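Local structure of probable translation initiation factor eIF-2B subunit delta (Schizosaccharomyces pombe, 5B04) at residues Asn349-Ser354 and Tyr432-Pro437; Val370-Cys375 and Arg438-Cys443; His344-Asn349 and Thr453-Ile458; Phe158-Arg163 and Ser378-Glu383. The protein forms part of the eIF2B complex, which catalyses exchange of GDP for GTP on the gamma subunit of the translation initiation factor eIF2. All blocks are in the same frame, centred on the assembly; numbering follows the deposited sequence.

Contact 1 (Asn349-Ser354 and Tyr432-Pro437); sequences NGALYS and YDVTPP. With PO4 (phosphate ion), chain P.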
# COMPACT_ATOMS: atom_id res chain seq x y z
N ASN G 349 10.65 -11.41 13.28
CA ASN G 349 9.21 -11.21 13.12
C ASN G 349 8.60 -12.35 12.31
O ASN G 349 7.40 -12.36 12.04
CB ASN G 349 8.91 -9.87 12.44
CG ASN G 349 9.21 -9.89 10.95
OD1 ASN G 349 10.29 -10.28 10.53
ND2 ASN G 349 8.23 -9.48 10.16
N GLY G 350 9.44 -13.31 11.93
CA GLY G 350 8.98 -14.48 11.20
C GLY G 350 9.23 -14.38 9.71
O GLY G 350 8.92 -15.30 8.96
N ALA G 351 9.81 -13.26 9.28
CA ALA G 351 10.06 -13.03 7.87
C ALA G 351 11.33 -13.74 7.40
O ALA G 351 12.27 -13.92 8.16
CB ALA G 351 10.16 -11.54 7.58
N LEU G 352 11.33 -14.13 6.13
CA LEU G 352 12.48 -14.80 5.53
C LEU G 352 13.36 -13.82 4.77
O LEU G 352 12.88 -13.08 3.90
CB LEU G 352 12.01 -15.93 4.60
CG LEU G 352 13.05 -16.52 3.64
CD1 LEU G 352 14.20 -17.16 4.40
CD2 LEU G 352 12.39 -17.52 2.70
N TYR G 353 14.65 -13.81 5.10
CA TYR G 353 15.60 -12.92 4.45
C TYR G 353 16.55 -13.71 3.56
O TYR G 353 17.56 -14.24 4.02
CB TYR G 353 16.39 -12.13 5.50
CG TYR G 353 17.36 -11.12 4.94
CD1 TYR G 353 16.93 -9.85 4.56
CD2 TYR G 353 18.71 -11.41 4.82
CE1 TYR G 353 17.81 -8.92 4.05
CE2 TYR G 353 19.60 -10.48 4.32
CZ TYR G 353 19.15 -9.24 3.94
OH TYR G 353 20.03 -8.31 3.44
N SER G 354 16.21 -13.81 2.27
CA SER G 354 17.01 -14.57 1.32
C SER G 354 17.32 -13.76 0.07
O SER G 354 17.29 -12.53 0.10
CB SER G 354 16.28 -15.87 0.94
OG SER G 354 17.07 -16.64 0.06
N TYR G 432 19.48 -9.15 -1.81
CA TYR G 432 18.59 -9.81 -0.86
C TYR G 432 17.16 -9.29 -0.88
O TYR G 432 16.82 -8.38 -1.64
CB TYR G 432 19.17 -9.70 0.54
CG TYR G 432 20.51 -10.39 0.67
CD1 TYR G 432 20.58 -11.78 0.71
CD2 TYR G 432 21.69 -9.67 0.71
CE1 TYR G 432 21.80 -12.43 0.81
CE2 TYR G 432 22.91 -10.31 0.82
CZ TYR G 432 22.96 -11.68 0.86
OH TYR G 432 24.18 -12.32 0.97
N ASP G 433 16.33 -9.87 -0.02
CA ASP G 433 14.89 -9.75 -0.15
C ASP G 433 14.17 -10.20 1.13
O ASP G 433 14.42 -11.29 1.63
CB ASP G 433 14.42 -10.58 -1.34
CG ASP G 433 13.02 -10.24 -1.78
OD1 ASP G 433 12.51 -9.17 -1.40
OD2 ASP G 433 12.44 -11.05 -2.54
N VAL G 434 13.28 -9.35 1.64
CA VAL G 434 12.54 -9.68 2.85
C VAL G 434 11.16 -10.24 2.53
O VAL G 434 10.28 -9.51 2.07
CB VAL G 434 12.39 -8.45 3.77
CG1 VAL G 434 11.55 -8.81 4.99
CG2 VAL G 434 13.75 -7.93 4.19
N THR G 435 10.98 -11.54 2.76
CA THR G 435 9.71 -12.19 2.51
C THR G 435 8.86 -12.22 3.77
O THR G 435 9.22 -12.87 4.75
CB THR G 435 9.91 -13.63 1.99
OG1 THR G 435 10.94 -13.65 1.00
CG2 THR G 435 8.62 -14.16 1.39
N PRO G 436 7.71 -11.53 3.74
CA PRO G 436 6.79 -11.41 4.88
C PRO G 436 6.35 -12.77 5.44
O PRO G 436 6.21 -13.72 4.67
CB PRO G 436 5.59 -10.65 4.30
CG PRO G 436 5.73 -10.77 2.82
CD PRO G 436 7.20 -10.82 2.56
N PRO G 437 6.15 -12.85 6.76
CA PRO G 437 5.80 -14.08 7.48
C PRO G 437 4.55 -14.76 6.95
O PRO G 437 4.48 -15.99 6.93
CB PRO G 437 5.58 -13.59 8.92
CG PRO G 437 6.38 -12.35 9.02
CD PRO G 437 6.28 -11.70 7.68
P PO4 P . 23.28 -16.19 0.75
O1 PO4 P . 21.77 -16.11 0.68
O2 PO4 P . 23.80 -15.12 1.67
O3 PO4 P . 23.68 -17.55 1.28
O4 PO4 P . 23.86 -16.00 -0.63
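Tyr353 and Val434 face each other as the non-hydrogen-bonded pair of an antiparallel beta arrangement, in which strand 352-355 runs against the end of strand 425-435. Hydrogen-bonded pairs lie before and after them: Leu352 and Thr435 exchange bonds both ways (Leu352 N to Thr435 O 2.8 Å, Thr435 N to Leu352 O 2.7 Å), and Ser354 N donates to Asp433 O.

Tyr353 has its CG anti to the backbone N (chi1 -177°), on the face shared with Val434; the end of the ring comes nearer the other strand, and Val434 CG2 lies at its edge, 3.7 Å from Tyr353 CD1. Tyr353 OH lies 3.3 Å from Tyr432 CB. Tyr353 CE2 sits over a face of the Tyr432 ring. The ring planes are 23° apart, but the rings are displaced so that little of one lies over the other; the Tyr353 hydroxyl itself bonds to the carbonyl of Tyr392. Leu352 and Thr435 meet on the other side of the sheet, CB to CB, next to helix 358-367.

Where the strands part, Asn349 OD1 accepts from Ala351 N in an Asx turn, and Pro437 CG tucks in 3.2 Å from Asn349 O. The opposite end reaches a bound ion: Tyr432 OH, also bonded to Arg163 NH1, donates to O2 of the chain P phosphate at 2.9 Å.

Contact 2 (Val370-Cys375 and Arg438-Cys443); sequences VPVIAC and RLITVC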
# COMPACT_ATOMS: atom_id res chain seq x y z
N VAL G 370 0.29 -22.93 -3.18
CA VAL G 370 1.46 -23.78 -3.01
C VAL G 370 2.18 -23.48 -1.70
O VAL G 370 2.49 -22.32 -1.42
CB VAL G 370 2.44 -23.62 -4.19
CG1 VAL G 370 3.60 -24.58 -4.04
CG2 VAL G 370 1.72 -23.84 -5.51
N PRO G 371 2.44 -24.52 -0.90
CA PRO G 371 3.17 -24.37 0.37
C PRO G 371 4.57 -23.78 0.18
O PRO G 371 5.32 -24.23 -0.69
CB PRO G 371 3.26 -25.81 0.89
CG PRO G 371 2.09 -26.50 0.27
CD PRO G 371 1.95 -25.89 -1.09
N VAL G 372 4.90 -22.79 1.00
CA VAL G 372 6.24 -22.21 0.99
C VAL G 372 7.04 -22.73 2.17
O VAL G 372 6.72 -22.44 3.32
CB VAL G 372 6.19 -20.67 1.03
CG1 VAL G 372 7.58 -20.09 1.19
CG2 VAL G 372 5.52 -20.13 -0.23
N ILE G 373 8.08 -23.50 1.88
CA ILE G 373 8.85 -24.17 2.92
C ILE G 373 10.25 -23.58 3.06
O ILE G 373 11.10 -23.75 2.19
CB ILE G 373 8.96 -25.68 2.64
CG1 ILE G 373 7.57 -26.29 2.48
CG2 ILE G 373 9.74 -26.37 3.74
CD1 ILE G 373 7.58 -27.75 2.10
N ALA G 374 10.48 -22.88 4.17
CA ALA G 374 11.77 -22.26 4.43
C ALA G 374 12.69 -23.20 5.20
O ALA G 374 12.35 -23.67 6.29
CB ALA G 374 11.59 -20.95 5.19
N CYS G 375 13.87 -23.46 4.64
CA CYS G 375 14.85 -24.33 5.28
C CYS G 375 16.05 -23.52 5.75
O CYS G 375 16.88 -23.10 4.95
CB CYS G 375 15.30 -25.43 4.32
SG CYS G 375 13.96 -26.48 3.73
N ARG G 438 3.57 -13.97 6.52
CA ARG G 438 2.30 -14.51 6.05
C ARG G 438 2.45 -15.31 4.76
O ARG G 438 1.52 -16.02 4.35
CB ARG G 438 1.28 -13.39 5.84
CG ARG G 438 1.83 -12.17 5.12
CD ARG G 438 0.70 -11.29 4.60
NE ARG G 438 1.18 -9.98 4.15
CZ ARG G 438 0.45 -9.13 3.43
NH1 ARG G 438 -0.79 -9.44 3.08
NH2 ARG G 438 0.97 -7.97 3.06
N LEU G 439 3.61 -15.20 4.12
CA LEU G 439 3.85 -15.91 2.87
C LEU G 439 4.68 -17.17 3.07
O LEU G 439 4.83 -17.98 2.16
CB LEU G 439 4.54 -14.98 1.86
CG LEU G 439 3.67 -13.82 1.36
CD1 LEU G 439 4.39 -13.02 0.29
CD2 LEU G 439 2.33 -14.34 0.84
N ILE G 440 5.22 -17.33 4.28
CA ILE G 440 5.94 -18.56 4.62
C ILE G 440 4.99 -19.53 5.33
O ILE G 440 4.39 -19.19 6.35
CB ILE G 440 7.16 -18.29 5.52
CG1 ILE G 440 8.35 -17.80 4.69
CG2 ILE G 440 7.57 -19.56 6.26
CD1 ILE G 440 8.28 -16.35 4.29
N THR G 441 4.85 -20.72 4.77
CA THR G 441 3.96 -21.73 5.34
C THR G 441 4.58 -22.39 6.56
O THR G 441 3.94 -22.51 7.61
CB THR G 441 3.61 -22.82 4.30
OG1 THR G 441 2.79 -22.25 3.27
CG2 THR G 441 2.85 -23.96 4.96
N VAL G 442 5.83 -22.82 6.43
CA VAL G 442 6.52 -23.52 7.50
C VAL G 442 8.02 -23.24 7.47
O VAL G 442 8.61 -23.07 6.40
CB VAL G 442 6.27 -25.05 7.42
CG1 VAL G 442 6.79 -25.61 6.10
CG2 VAL G 442 6.89 -25.77 8.60
N CYS G 443 8.64 -23.16 8.64
CA CYS G 443 10.08 -23.02 8.75
C CYS G 443 10.70 -24.33 9.23
O CYS G 443 10.38 -24.81 10.32
CB CYS G 443 10.46 -21.88 9.69
SG CYS G 443 12.24 -21.70 9.96
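The peptide carbonyl of Val372 is the flat group to look at first: it receives two successive N-H groups, Thr441 N in its plane on a lone pair at 2.9 Å, and Val442 N tilted 17° from that plane. The next carbonyl across, Val442 O, is met by Ala374 N nearly along the C=O axis. With these bonds strands 372-375 and 442-445 run as parallel neighbours in the Rossmann-like sheet, strand 338-342 lying beyond 372-375.

Thr441 comes just ahead of its strand and completes the start of the pairing through its side chain. Its OG1, anti to the carbonyl carbon (chi1 -68°), accepts from Val372 N at 3.1 Å. A valine in its place would probably leave Val372 N without that acceptor and the strand entry less firmly held.

The Val372 side chain lies against a carbonyl, CB 3.2 Å from Leu439 O. Ile373 and Val442 run next to each other in the same direction, CG1 to CG1 3.8 Å. On the other face Ala374 CB approaches Ile440 CG2, and Met346 packs on Ala374 and Cys443. Thr441 OG1 thus appears to stand in for a backbone acceptor, so both the N-H and the C=O of Val372 are engaged where the parallel pairing starts.

Contact 3 (His344-Asn349 and Thr453-Ile458); sequences HAMLSN and TSVPAI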
# COMPACT_ATOMS: atom_id res chain seq x y z
N HIS G 344 19.24 -17.05 3.88
CA HIS G 344 20.45 -16.39 4.35
C HIS G 344 20.29 -16.08 5.83
O HIS G 344 21.25 -16.14 6.60
CB HIS G 344 20.72 -15.11 3.55
CG HIS G 344 21.77 -14.23 4.16
ND1 HIS G 344 21.56 -12.90 4.42
CD2 HIS G 344 23.03 -14.50 4.56
CE1 HIS G 344 22.65 -12.38 4.95
NE2 HIS G 344 23.56 -13.33 5.05
N ALA G 345 19.06 -15.77 6.22
CA ALA G 345 18.71 -15.48 7.61
C ALA G 345 17.20 -15.47 7.79
O ALA G 345 16.46 -15.16 6.86
CB ALA G 345 19.31 -14.16 8.05
N MET G 346 16.75 -15.81 8.99
CA MET G 346 15.33 -15.75 9.32
C MET G 346 15.09 -14.66 10.36
O MET G 346 15.62 -14.73 11.47
CB MET G 346 14.83 -17.10 9.82
CG MET G 346 13.32 -17.27 9.76
SD MET G 346 12.72 -17.62 8.10
CE MET G 346 13.63 -19.11 7.73
N LEU G 347 14.31 -13.66 10.00
CA LEU G 347 14.09 -12.50 10.87
C LEU G 347 13.18 -12.82 12.05
O LEU G 347 12.37 -13.75 11.99
CB LEU G 347 13.51 -11.34 10.05
CG LEU G 347 14.40 -10.87 8.89
CD1 LEU G 347 13.65 -9.88 8.02
CD2 LEU G 347 15.69 -10.27 9.42
N SER G 348 13.32 -12.04 13.12
CA SER G 348 12.63 -12.32 14.38
C SER G 348 11.12 -12.09 14.32
O SER G 348 10.39 -12.53 15.21
CB SER G 348 13.23 -11.48 15.50
OG SER G 348 14.50 -11.98 15.88
N ASN G 349 10.65 -11.41 13.28
CA ASN G 349 9.21 -11.21 13.12
C ASN G 349 8.60 -12.35 12.31
O ASN G 349 7.40 -12.36 12.04
CB ASN G 349 8.91 -9.87 12.44
CG ASN G 349 9.21 -9.89 10.95
OD1 ASN G 349 10.29 -10.28 10.53
ND2 ASN G 349 8.23 -9.48 10.16
N THR G 453 7.01 -17.68 12.78
CA THR G 453 6.85 -16.65 13.80
C THR G 453 7.46 -17.04 15.14
O THR G 453 7.62 -16.20 16.02
CB THR G 453 5.36 -16.32 14.01
OG1 THR G 453 4.68 -17.49 14.49
CG2 THR G 453 4.72 -15.87 12.70
N SER G 454 7.80 -18.32 15.30
CA SER G 454 8.35 -18.80 16.56
C SER G 454 9.88 -18.74 16.58
O SER G 454 10.52 -19.39 17.39
CB SER G 454 7.88 -20.24 16.84
OG SER G 454 8.51 -21.16 15.96
N VAL G 455 10.44 -17.95 15.67
CA VAL G 455 11.89 -17.75 15.63
C VAL G 455 12.47 -17.10 16.90
O VAL G 455 13.45 -17.61 17.44
CB VAL G 455 12.30 -16.90 14.39
CG1 VAL G 455 13.64 -16.22 14.62
CG2 VAL G 455 12.34 -17.77 13.15
N PRO G 456 11.87 -15.99 17.39
CA PRO G 456 12.49 -15.37 18.56
C PRO G 456 12.42 -16.24 19.82
O PRO G 456 13.16 -16.01 20.77
CB PRO G 456 11.69 -14.09 18.75
CG PRO G 456 10.37 -14.38 18.13
CD PRO G 456 10.67 -15.25 16.96
N ALA G 457 11.54 -17.24 19.81
CA ALA G 457 11.44 -18.18 20.92
C ALA G 457 12.66 -19.09 20.95
O ALA G 457 13.20 -19.39 22.02
CB ALA G 457 10.16 -19.00 20.81
N ILE G 458 13.10 -19.53 19.77
CA ILE G 458 14.24 -20.43 19.65
C ILE G 458 15.53 -19.75 20.13
O ILE G 458 16.39 -20.39 20.74
CB ILE G 458 14.41 -20.93 18.19
CG1 ILE G 458 13.64 -22.23 17.97
CG2 ILE G 458 15.87 -21.15 17.83
CD1 ILE G 458 12.14 -22.09 18.06
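Met346 and Val455 cross obliquely, and they touch through the near part of the methionine: its CG lies 3.6 Å from Val455 CG2. Met346 CG stands anti to the backbone N (chi1 -161°), which carries it toward the helix, but the chain then bends at both following torsions and leads SD and CE away, toward Ala374 and Cys443 in the neighbouring sheet. Val455 therefore meets the base of the side chain while the thioether serves another part of the core. The second valine methyl, CG1, is turned to the backbone instead, 3.8 Å from Leu347 O and 4.0 Å from Met346 O.

In the fold this joins the short edge strand 345-346 and the loop after it to the first turn of the C-terminal helix 455-461. The strand opens with a classic beta bulge, His344 and Ala345 both facing Tyr353; Ser454 occupies the N-cap position, though its side chain makes no capping bond.

Pro456, in that first turn, sets its ring against a carbonyl: CD is 3.2 Å and CG 3.5 Å from Ser348 O. Ser348 CB is 4.4 Å from Pro456 CB, the serine hydroxyl being given over to the carbonyl of Thr382, though the modelled length of that bond is doubtful. Thr453 CG2 approaches Asn349 O more loosely. Beyond, Pro456 packs on Tyr383, and Asn349 on Pro380, of a neighbouring beta subunit.

Contact 4 (Phe158-Arg163 and Ser378-Glu383); sequences FGSNQR and SYKFTE. With PO4 (phosphate ion), chain P; PO4 (phosphate ion), chain O.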
# COMPACT_ATOMS: atom_id res chain seq x y z
N PHE G 158 29.59 -19.36 -3.75
CA PHE G 158 29.19 -19.78 -2.40
C PHE G 158 28.47 -18.71 -1.57
O PHE G 158 28.75 -17.52 -1.69
CB PHE G 158 30.41 -20.30 -1.63
CG PHE G 158 31.44 -19.26 -1.31
CD1 PHE G 158 32.46 -18.97 -2.19
CD2 PHE G 158 31.41 -18.58 -0.10
CE1 PHE G 158 33.42 -18.02 -1.88
CE2 PHE G 158 32.37 -17.63 0.21
CZ PHE G 158 33.37 -17.35 -0.68
N GLY G 159 27.55 -19.18 -0.73
CA GLY G 159 26.72 -18.31 0.09
C GLY G 159 26.90 -18.53 1.59
O GLY G 159 27.86 -19.17 2.02
N SER G 160 25.96 -18.00 2.37
CA SER G 160 26.07 -17.87 3.82
C SER G 160 26.58 -19.10 4.57
O SER G 160 27.40 -18.98 5.48
CB SER G 160 24.71 -17.48 4.41
OG SER G 160 23.74 -18.48 4.17
N ASN G 161 26.09 -20.28 4.21
CA ASN G 161 26.49 -21.51 4.89
C ASN G 161 27.98 -21.80 4.75
O ASN G 161 28.67 -22.03 5.75
CB ASN G 161 25.68 -22.70 4.37
CG ASN G 161 24.73 -23.26 5.41
OD1 ASN G 161 25.00 -23.21 6.61
ND2 ASN G 161 23.60 -23.80 4.95
N GLN G 162 28.47 -21.78 3.52
CA GLN G 162 29.88 -22.04 3.26
C GLN G 162 30.74 -20.87 3.70
O GLN G 162 31.88 -21.06 4.13
CB GLN G 162 30.10 -22.33 1.77
CG GLN G 162 31.45 -22.96 1.47
CD GLN G 162 31.64 -24.30 2.15
OE1 GLN G 162 30.72 -25.11 2.22
NE2 GLN G 162 32.84 -24.54 2.67
N ARG G 163 30.20 -19.66 3.59
CA ARG G 163 30.89 -18.45 4.05
C ARG G 163 31.24 -18.56 5.53
O ARG G 163 32.33 -18.18 5.94
CB ARG G 163 30.03 -17.21 3.81
CG ARG G 163 29.91 -16.81 2.35
CD ARG G 163 28.77 -15.84 2.09
NE ARG G 163 29.08 -14.48 2.48
CZ ARG G 163 28.24 -13.46 2.34
NH1 ARG G 163 27.04 -13.66 1.82
NH2 ARG G 163 28.60 -12.24 2.73
N SER G 378 19.45 -22.97 12.60
CA SER G 378 19.06 -22.12 13.73
C SER G 378 20.03 -20.96 13.96
O SER G 378 19.60 -19.88 14.36
CB SER G 378 18.96 -22.96 15.00
OG SER G 378 20.20 -23.55 15.33
N TYR G 379 21.31 -21.19 13.72
CA TYR G 379 22.33 -20.18 14.02
C TYR G 379 22.24 -18.99 13.06
O TYR G 379 22.92 -17.98 13.26
CB TYR G 379 23.73 -20.80 13.96
CG TYR G 379 24.30 -20.94 12.57
CD1 TYR G 379 23.81 -21.90 11.69
CD2 TYR G 379 25.32 -20.11 12.13
CE1 TYR G 379 24.33 -22.03 10.42
CE2 TYR G 379 25.85 -20.24 10.86
CZ TYR G 379 25.35 -21.20 10.01
OH TYR G 379 25.87 -21.33 8.74
N LYS G 380 21.41 -19.12 12.03
CA LYS G 380 21.21 -18.03 11.08
C LYS G 380 19.98 -17.21 11.44
O LYS G 380 19.58 -16.32 10.70
CB LYS G 380 21.10 -18.58 9.66
CG LYS G 380 22.40 -19.15 9.12
CD LYS G 380 22.33 -19.44 7.63
CE LYS G 380 21.34 -20.55 7.33
NZ LYS G 380 21.41 -20.98 5.90
N PHE G 381 19.38 -17.51 12.59
CA PHE G 381 18.30 -16.69 13.13
C PHE G 381 18.91 -15.40 13.65
O PHE G 381 20.05 -15.39 14.12
CB PHE G 381 17.54 -17.41 14.24
CG PHE G 381 16.70 -18.58 13.78
CD1 PHE G 381 16.85 -19.11 12.50
CD2 PHE G 381 15.77 -19.15 14.63
CE1 PHE G 381 16.08 -20.18 12.09
CE2 PHE G 381 14.99 -20.22 14.22
CZ PHE G 381 15.15 -20.74 12.95
N THR G 382 18.16 -14.30 13.58
CA THR G 382 18.67 -13.02 14.04
C THR G 382 17.64 -12.25 14.86
O THR G 382 16.43 -12.47 14.73
CB THR G 382 19.13 -12.14 12.86
OG1 THR G 382 19.79 -10.97 13.37
CG2 THR G 382 17.95 -11.72 12.01
N GLU G 383 18.12 -11.36 15.72
CA GLU G 383 17.25 -10.51 16.52
C GLU G 383 16.70 -9.36 15.68
O GLU G 383 15.76 -8.68 16.09
CB GLU G 383 18.00 -9.96 17.73
CG GLU G 383 18.42 -11.01 18.75
CD GLU G 383 19.16 -10.41 19.93
OE1 GLU G 383 20.21 -9.78 19.71
OE2 GLU G 383 18.68 -10.57 21.08
P PO4 P . 23.28 -16.19 0.75
O1 PO4 P . 21.77 -16.11 0.68
O2 PO4 P . 23.80 -15.12 1.67
O3 PO4 P . 23.68 -17.55 1.28
O4 PO4 P . 23.86 -16.00 -0.63
P PO4 O . 22.87 -21.23 1.18
O1 PO4 O . 21.62 -22.07 1.22
O2 PO4 O . 22.74 -20.18 0.11
O3 PO4 O . 23.07 -20.56 2.52
O4 PO4 O . 24.06 -22.11 0.88
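Asn161 and Tyr379 make the direct hydrogen bond of this contact: the phenol OH donates to OD1 at 3.0 Å. The amide oxygen lies at the ring's edge, the two planes are 30° apart, and the hydroxyl is tilted 28° out of the carbonyl plane. The other arm of the amide, ND2, donates to Glu377 OE1. An alanine here would probably leave Tyr379 OH and Glu377 OE1 without these partners and let the ring shift.

Among the charged groups, Lys380 NZ stands 3.7 Å from Asn161 ND2; both turn to Glu377, the lysine forming a salt bridge with OE2 and also bonding to Gly343 O. By packing, Lys380 CG rests 3.6 Å above one face of the Tyr379 ring, offset toward the rim.

Phosphate binding gathers at Ser160. Its backbone N donates to O3 of the chain P ion at 2.6 Å, and its OG is within bonding distance of that atom (3.0 Å) and of O3 of the chain O ion (2.7 Å), its one proton not assignable between them. Both ions probably come from the crystallisation liquor, yet they mark a typical anion site at a helix N terminus, Gly159 being the N-cap of helix 160-177.

Starting from the N terminus, 158-163 is the first segment met, and contact 4 closes a long loop by bringing it to 378-383, tying helix 160-177 to the loop beyond strand 372-375. Contact 3 joins 344-349 to 453-458 near the C terminus. Contacts 1 and 2 both nest inside that loop and cross each other, because 370-375 falls between the two segments of contact 1; contact 4 crosses all three. Contact 1 pairs two strands of the small antiparallel sheet and contact 2 two of the large mixed one, and Ile440 CD1 packs between them against Leu352. His344 stacks on Tyr432, linking contacts 3 and 1, while the chain P phosphate touches contacts 1 and 4.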